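Local coordinates for N-acetylglucosamine 2-epimerase (Xylella fastidiosa, PDB 3GT5), which belongs to the N-acylglucosamine 2-epimerase family and is probably an isomerase that interconverts amino sugars or related sugars at C2, at residues Y308-V311 against Q312-L316; R337-A340 against Y341-H345. All coordinates share one frame; numbering follows the deposited sequence.

Contact 1: Y308-V311 against Q312-L316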
ATOM      1  N   TYR A 308      13.761  -2.382  -1.884  1.00 18.94           N
ATOM      2  CA  TYR A 308      12.825  -1.327  -1.625  1.00 17.48           C
ATOM      3  C   TYR A 308      12.226  -1.516  -0.228  1.00 17.28           C
ATOM      4  O   TYR A 308      11.894  -2.611   0.207  1.00 17.50           O
ATOM      5  CB  TYR A 308      11.686  -1.366  -2.627  1.00 18.50           C
ATOM      6  CG  TYR A 308      11.987  -0.726  -3.968  1.00 19.00           C
ATOM      7  CD1 TYR A 308      11.340   0.413  -4.363  1.00 19.74           C
ATOM      8  CD2 TYR A 308      12.887  -1.318  -4.868  1.00 19.96           C
ATOM      9  CE1 TYR A 308      11.591   0.986  -5.610  1.00 24.68           C
ATOM     10  CE2 TYR A 308      13.141  -0.750  -6.110  1.00 21.35           C
ATOM     11  CZ  TYR A 308      12.474   0.374  -6.482  1.00 20.96           C
ATOM     12  OH  TYR A 308      12.727   0.948  -7.712  1.00 23.70           O
ATOM     13  N   PHE A 309      11.933  -0.408   0.393  1.00 16.59           N
ATOM     14  CA  PHE A 309      11.388  -0.381   1.751  1.00 17.39           C
ATOM     15  C   PHE A 309      10.101  -1.214   1.877  1.00 17.51           C
ATOM     16  O   PHE A 309       9.996  -2.085   2.737  1.00 16.16           O
ATOM     17  CB  PHE A 309      11.161   1.076   2.218  1.00 16.97           C
ATOM     18  CG  PHE A 309       9.955   1.784   1.625  1.00 18.27           C
ATOM     19  CD1 PHE A 309       8.874   2.125   2.423  1.00 18.05           C
ATOM     20  CD2 PHE A 309       9.922   2.163   0.264  1.00 15.16           C
ATOM     21  CE1 PHE A 309       7.773   2.774   1.887  1.00 16.36           C
ATOM     22  CE2 PHE A 309       8.801   2.770  -0.277  1.00 17.86           C
ATOM     23  CZ  PHE A 309       7.737   3.103   0.550  1.00 17.55           C
ATOM     24  N   TRP A 310       9.170  -0.962   0.964  1.00 17.35           N
ATOM     25  CA  TRP A 310       7.815  -1.498   1.088  1.00 17.06           C
ATOM     26  C   TRP A 310       7.768  -2.997   0.853  1.00 17.32           C
ATOM     27  O   TRP A 310       6.948  -3.732   1.427  1.00 17.33           O
ATOM     28  CB  TRP A 310       6.854  -0.758   0.168  1.00 15.82           C
ATOM     29  CG  TRP A 310       7.034  -1.012  -1.328  1.00 16.04           C
ATOM     30  CD1 TRP A 310       7.723  -0.251  -2.200  1.00 18.82           C
ATOM     31  CD2 TRP A 310       6.474  -2.094  -2.080  1.00 18.15           C
ATOM     32  NE1 TRP A 310       7.650  -0.800  -3.470  1.00 19.75           N
ATOM     33  CE2 TRP A 310       6.857  -1.908  -3.428  1.00 20.27           C
ATOM     34  CE3 TRP A 310       5.678  -3.194  -1.745  1.00 19.86           C
ATOM     35  CZ2 TRP A 310       6.480  -2.771  -4.448  1.00 21.27           C
ATOM     36  CZ3 TRP A 310       5.305  -4.089  -2.761  1.00 21.48           C
ATOM     37  CH2 TRP A 310       5.711  -3.863  -4.107  1.00 22.89           C
ATOM     38  N   VAL A 311       8.681  -3.500   0.009  1.00 16.72           N
ATOM     39  CA  VAL A 311       8.829  -4.960  -0.189  1.00 16.68           C
ATOM     40  C   VAL A 311       9.189  -5.726   1.094  1.00 17.20           C
ATOM     41  O   VAL A 311       8.608  -6.753   1.414  1.00 17.81           O
ATOM     42  CB  VAL A 311       9.854  -5.236  -1.338  1.00 16.63           C
ATOM     43  CG1 VAL A 311      10.018  -6.715  -1.586  1.00 15.50           C
ATOM     44  CG2 VAL A 311       9.336  -4.497  -2.626  1.00 16.95           C
ATOM     45  N   GLN A 312      10.123  -5.173   1.854  1.00 16.61           N
ATOM     46  CA  GLN A 312      10.495  -5.784   3.093  1.00 16.96           C
ATOM     47  C   GLN A 312       9.338  -5.694   4.105  1.00 16.34           C
ATOM     48  O   GLN A 312       9.066  -6.653   4.802  1.00 17.34           O
ATOM     49  CB  GLN A 312      11.753  -5.125   3.658  1.00 16.44           C
ATOM     50  CG  GLN A 312      12.822  -4.703   2.661  1.00 16.92           C
ATOM     51  CD  GLN A 312      13.246  -5.757   1.650  1.00 16.33           C
ATOM     52  OE1 GLN A 312      13.471  -6.912   1.987  1.00 19.16           O
ATOM     53  NE2 GLN A 312      13.406  -5.334   0.399  1.00 16.45           N
ATOM     54  N   ALA A 313       8.695  -4.536   4.155  1.00 16.70           N
ATOM     55  CA  ALA A 313       7.628  -4.243   5.150  1.00 16.40           C
ATOM     56  C   ALA A 313       6.393  -5.166   4.924  1.00 16.42           C
ATOM     57  O   ALA A 313       5.846  -5.740   5.840  1.00 15.40           O
ATOM     58  CB  ALA A 313       7.258  -2.743   5.061  1.00 16.43           C
ATOM     59  N   GLU A 314       5.937  -5.255   3.689  1.00 17.25           N
ATOM     60  CA  GLU A 314       4.733  -6.032   3.380  1.00 17.59           C
ATOM     61  C   GLU A 314       5.008  -7.511   3.677  1.00 16.11           C
ATOM     62  O   GLU A 314       4.128  -8.258   4.139  1.00 16.38           O
ATOM     63  CB  GLU A 314       4.304  -5.864   1.914  1.00 18.71           C
ATOM     64  CG  GLU A 314       3.749  -4.482   1.583  1.00 20.89           C
ATOM     65  CD  GLU A 314       2.454  -4.125   2.337  1.00 25.81           C
ATOM     66  OE1 GLU A 314       1.652  -5.043   2.689  1.00 26.74           O
ATOM     67  OE2 GLU A 314       2.214  -2.926   2.585  1.00 26.30           O
ATOM     68  N   SER A 315       6.264  -7.924   3.417  1.00 16.77           N
ATOM     69  CA  SER A 315       6.640  -9.275   3.608  1.00 16.22           C
ATOM     70  C   SER A 315       6.706  -9.660   5.083  1.00 16.66           C
ATOM     71  O   SER A 315       6.309 -10.764   5.461  1.00 16.53           O
ATOM     72  CB  SER A 315       7.935  -9.614   2.866  1.00 16.99           C
ATOM     73  OG  SER A 315       7.754  -9.396   1.477  1.00 17.76           O
ATOM     74  N   LEU A 316       7.232  -8.787   5.928  1.00 16.72           N
ATOM     75  CA  LEU A 316       7.250  -9.111   7.366  1.00 16.73           C
ATOM     76  C   LEU A 316       5.856  -9.084   7.966  1.00 16.61           C
ATOM     77  O   LEU A 316       5.566  -9.851   8.862  1.00 18.05           O
ATOM     78  CB  LEU A 316       8.278  -8.242   8.146  1.00 18.58           C
ATOM     79  CG  LEU A 316       8.094  -6.761   8.227  1.00 18.04           C
ATOM     80  CD1 LEU A 316       7.150  -6.387   9.341  1.00 18.89           C
ATOM     81  CD2 LEU A 316       9.458  -5.958   8.368  1.00 16.75           C
TER

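Contact 2: R337-A340 against Y341-H345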
ATOM      1  N   ARG A 337      14.282 -12.458  10.137  1.00 21.84           N
ATOM      2  CA  ARG A 337      15.351 -12.107   9.190  1.00 21.59           C
ATOM      3  C   ARG A 337      15.035 -10.870   8.354  1.00 19.79           C
ATOM      4  O   ARG A 337      15.940 -10.083   8.001  1.00 19.16           O
ATOM      5  CB  ARG A 337      15.813 -13.325   8.346  1.00 23.56           C
ATOM      6  CG  ARG A 337      14.957 -13.786   7.204  1.00 25.74           C
ATOM      7  CD  ARG A 337      15.693 -14.943   6.404  1.00 29.05           C
ATOM      8  NE  ARG A 337      15.970 -16.142   7.220  1.00 28.96           N
ATOM      9  CZ  ARG A 337      15.150 -17.192   7.441  1.00 33.07           C
ATOM     10  NH1 ARG A 337      13.939 -17.289   6.909  1.00 33.67           N
ATOM     11  NH2 ARG A 337      15.561 -18.193   8.213  1.00 33.80           N
ATOM     12  N   LEU A 338      13.750 -10.682   8.041  1.00 18.53           N
ATOM     13  CA  LEU A 338      13.317  -9.489   7.326  1.00 17.77           C
ATOM     14  C   LEU A 338      13.570  -8.267   8.196  1.00 18.00           C
ATOM     15  O   LEU A 338      14.095  -7.264   7.728  1.00 18.89           O
ATOM     16  CB  LEU A 338      11.825  -9.597   6.917  1.00 16.88           C
ATOM     17  CG  LEU A 338      11.626 -10.505   5.689  1.00 18.24           C
ATOM     18  CD1 LEU A 338      10.171 -10.967   5.602  1.00 17.73           C
ATOM     19  CD2 LEU A 338      12.009  -9.827   4.399  1.00 21.26           C
ATOM     20  N   TRP A 339      13.174  -8.345   9.468  1.00 17.81           N
ATOM     21  CA  TRP A 339      13.453  -7.210  10.360  1.00 19.05           C
ATOM     22  C   TRP A 339      14.966  -6.991  10.563  1.00 19.25           C
ATOM     23  O   TRP A 339      15.391  -5.853  10.624  1.00 21.15           O
ATOM     24  CB  TRP A 339      12.764  -7.378  11.718  1.00 19.37           C
ATOM     25  CG  TRP A 339      11.463  -6.714  11.836  1.00 20.20           C
ATOM     26  CD1 TRP A 339      10.263  -7.291  12.138  1.00 19.72           C
ATOM     27  CD2 TRP A 339      11.216  -5.317  11.716  1.00 17.65           C
ATOM     28  NE1 TRP A 339       9.281  -6.332  12.187  1.00 19.72           N
ATOM     29  CE2 TRP A 339       9.839  -5.112  11.938  1.00 19.80           C
ATOM     30  CE3 TRP A 339      12.028  -4.206  11.466  1.00 17.53           C
ATOM     31  CZ2 TRP A 339       9.268  -3.844  11.895  1.00 18.74           C
ATOM     32  CZ3 TRP A 339      11.462  -2.964  11.398  1.00 20.13           C
ATOM     33  CH2 TRP A 339      10.093  -2.786  11.617  1.00 19.74           C
ATOM     34  N   ALA A 340      15.743  -8.066  10.698  1.00 20.85           N
ATOM     35  CA  ALA A 340      17.188  -7.921  10.893  1.00 21.05           C
ATOM     36  C   ALA A 340      17.801  -7.182   9.723  1.00 20.92           C
ATOM     37  O   ALA A 340      18.613  -6.281   9.904  1.00 21.36           O
ATOM     38  CB  ALA A 340      17.852  -9.253  11.092  1.00 21.07           C
ATOM     39  N   TYR A 341      17.411  -7.564   8.495  1.00 20.00           N
ATOM     40  CA  TYR A 341      17.839  -6.804   7.316  1.00 20.03           C
ATOM     41  C   TYR A 341      17.409  -5.320   7.332  1.00 19.25           C
ATOM     42  O   TYR A 341      18.187  -4.382   7.110  1.00 19.55           O
ATOM     43  CB  TYR A 341      17.307  -7.471   6.049  1.00 19.92           C
ATOM     44  CG  TYR A 341      17.639  -6.649   4.857  1.00 20.39           C
ATOM     45  CD1 TYR A 341      18.937  -6.615   4.358  1.00 22.60           C
ATOM     46  CD2 TYR A 341      16.696  -5.842   4.254  1.00 20.76           C
ATOM     47  CE1 TYR A 341      19.255  -5.816   3.306  1.00 21.36           C
ATOM     48  CE2 TYR A 341      17.014  -5.018   3.199  1.00 22.43           C
ATOM     49  CZ  TYR A 341      18.305  -5.006   2.720  1.00 21.55           C
ATOM     50  OH  TYR A 341      18.677  -4.176   1.661  1.00 24.29           O
ATOM     51  N   ALA A 342      16.131  -5.116   7.561  1.00 19.18           N
ATOM     52  CA  ALA A 342      15.579  -3.768   7.570  1.00 18.73           C
ATOM     53  C   ALA A 342      16.219  -2.920   8.664  1.00 18.03           C
ATOM     54  O   ALA A 342      16.577  -1.791   8.433  1.00 18.82           O
ATOM     55  CB  ALA A 342      14.053  -3.852   7.751  1.00 18.51           C
ATOM     56  N   TRP A 343      16.352  -3.463   9.852  1.00 19.65           N
ATOM     57  CA  TRP A 343      16.975  -2.699  10.952  1.00 21.02           C
ATOM     58  C   TRP A 343      18.429  -2.303  10.661  1.00 21.66           C
ATOM     59  O   TRP A 343      18.826  -1.187  10.947  1.00 21.82           O
ATOM     60  CB  TRP A 343      16.899  -3.497  12.245  1.00 20.71           C
ATOM     61  CG  TRP A 343      17.080  -2.680  13.440  1.00 19.66           C
ATOM     62  CD1 TRP A 343      18.134  -2.734  14.300  1.00 21.41           C
ATOM     63  CD2 TRP A 343      16.171  -1.708  13.963  1.00 19.14           C
ATOM     64  NE1 TRP A 343      17.935  -1.846  15.343  1.00 21.52           N
ATOM     65  CE2 TRP A 343      16.751  -1.186  15.145  1.00 22.67           C
ATOM     66  CE3 TRP A 343      14.939  -1.202  13.534  1.00 20.10           C
ATOM     67  CZ2 TRP A 343      16.141  -0.154  15.899  1.00 23.65           C
ATOM     68  CZ3 TRP A 343      14.335  -0.174  14.282  1.00 20.18           C
ATOM     69  CH2 TRP A 343      14.942   0.335  15.448  1.00 19.91           C
ATOM     70  N   GLN A 344      19.174  -3.199  10.038  1.00 22.78           N
ATOM     71  CA  GLN A 344      20.574  -2.954   9.747  1.00 24.05           C
ATOM     72  C   GLN A 344      20.737  -1.994   8.568  1.00 23.43           C
ATOM     73  O   GLN A 344      21.662  -1.170   8.563  1.00 25.40           O
ATOM     74  CB  GLN A 344      21.332  -4.273   9.480  1.00 24.73           C
ATOM     75  CG  GLN A 344      22.811  -4.064   9.119  1.00 29.30           C
ATOM     76  CD  GLN A 344      23.597  -3.422  10.249  1.00 37.16           C
ATOM     77  OE1 GLN A 344      23.486  -3.837  11.413  1.00 39.81           O
ATOM     78  NE2 GLN A 344      24.392  -2.394   9.920  1.00 40.96           N
ATOM     79  N   HIS A 345      19.885  -2.103   7.545  1.00 21.20           N
ATOM     80  CA  HIS A 345      20.106  -1.343   6.304  1.00 20.72           C
ATOM     81  C   HIS A 345      19.104  -0.280   5.872  1.00 19.65           C
ATOM     82  O   HIS A 345      19.457   0.657   5.170  1.00 19.73           O
ATOM     83  CB  HIS A 345      20.283  -2.323   5.140  1.00 20.29           C
ATOM     84  CG  HIS A 345      21.484  -3.220   5.283  1.00 21.22           C
ATOM     85  ND1 HIS A 345      21.395  -4.543   5.652  1.00 27.56           N
ATOM     86  CD2 HIS A 345      22.807  -2.962   5.133  1.00 23.09           C
ATOM     87  CE1 HIS A 345      22.612  -5.058   5.731  1.00 24.28           C
ATOM     88  NE2 HIS A 345      23.484  -4.115   5.423  1.00 25.98           N
TER

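Contact 1: Y308-V311 against Q312-L316
Gln-312 CG lies beside its own backbone N (chi1 -37°) and the chain then bends at chi2 (-50°), folding the amide back along the first helical turn until NE2 meets Tyr-308 O at 3.1 Å. NE2 comes from above the carbonyl plane, and the N-H points at the oxygen at 151°. Tyr-308 is the N-cap residue, and the side-chain amide of Gln-312 donates to the carbonyl of this residue; OE1, the other end of the amide, accepts from the backbone N of Leu-292. One turn on, the OG of Ser-315 turns back to Val-311 O. That carbonyl is gripped twice, by Ser-315 OG at 2.8 Å, nearly along the C=O axis, and by Ser-315 N at 3.3 Å from above the carbonyl plane. The hydroxyl also bonds Thr-251. The bonds from Ala-313 N to Phe-309 O and from Glu-314 N to Trp-310 O precede it in the i to i+4 ladder. Glu-314 CG, lying beside its own backbone N, comes to the edge of the Trp-310 ring, 4.1 Å from CE3, while Val-311 CG2 sits 3.6 Å above one face of the same indole. The buried Glu-314 carboxylate is held by a salt bridge to Lys-255 and a hydrogen bond to His-378. This is the N-terminal turn of an inner helix, entered straight from strand 302-308, in an (alpha/alpha)6 barrel of the six-hairpin type, as in the N-acylglucosamine 2-epimerase family.

Contact 2: R337-A340 against Y341-H345
Trp-339 and Trp-343 meet through both backbone and rings: Trp-343 N is hydrogen-bonded to Trp-339 O at 2.7 Å, and indole carbons CZ3 of Trp-339 and CE3 of Trp-343 approach to 4.4 Å. The other carbonyls of this turn are satisfied in the same i to i+4 way: Arg-337 O takes Tyr-341 N, Leu-338 O takes Ala-342 N, and Ala-340 O takes Gln-344 N, all at 3.0 to 3.1 Å. Tyr-341 CG stands anti to the backbone N (chi1 175°), and the phenol OH is hydrogen-bonded to Asn-362 OD1. Trp-343 O is taken by His-349 NE2, beyond the helix end. The methyl of Ala-342 packs 4.2 Å from Trp-339 CE3, on an apolar side of the helix. Trp-339 stacks on Phe-5 and meets Phe-10 and His-14 edge to face, and Trp-343 meets Phe-10 edge to face and touches Leu-3, so the N-terminal segment and helix 8-22 lie against the indoles. Leu-338 and Trp-339 touch helix 309-326, while Tyr-341 and His-345 rest on Leu-358 of strand 357-358.

From the N terminus, the chain leaves strand 302-308 and at once enters helix 309-326, whose first turns are contact 1. It then turns back through a short connection into helix 329-346, where contact 2 occupies the second half. Each contact is a local helical one with no loop to close, so the two follow in series and neither nests within nor crosses the other. Their centres lie about 10 Å apart because the helices pack as a hairpin: Leu-316 CD1 reaches Trp-339 NE1 at 3.6 Å, and Leu-338 CD1 lies 3.7 Å from Leu-316 N. Contact 1 faces helices 247-263 and 377-387, whereas contact 2 faces helix 8-22, joining the chain's start to this late hairpin.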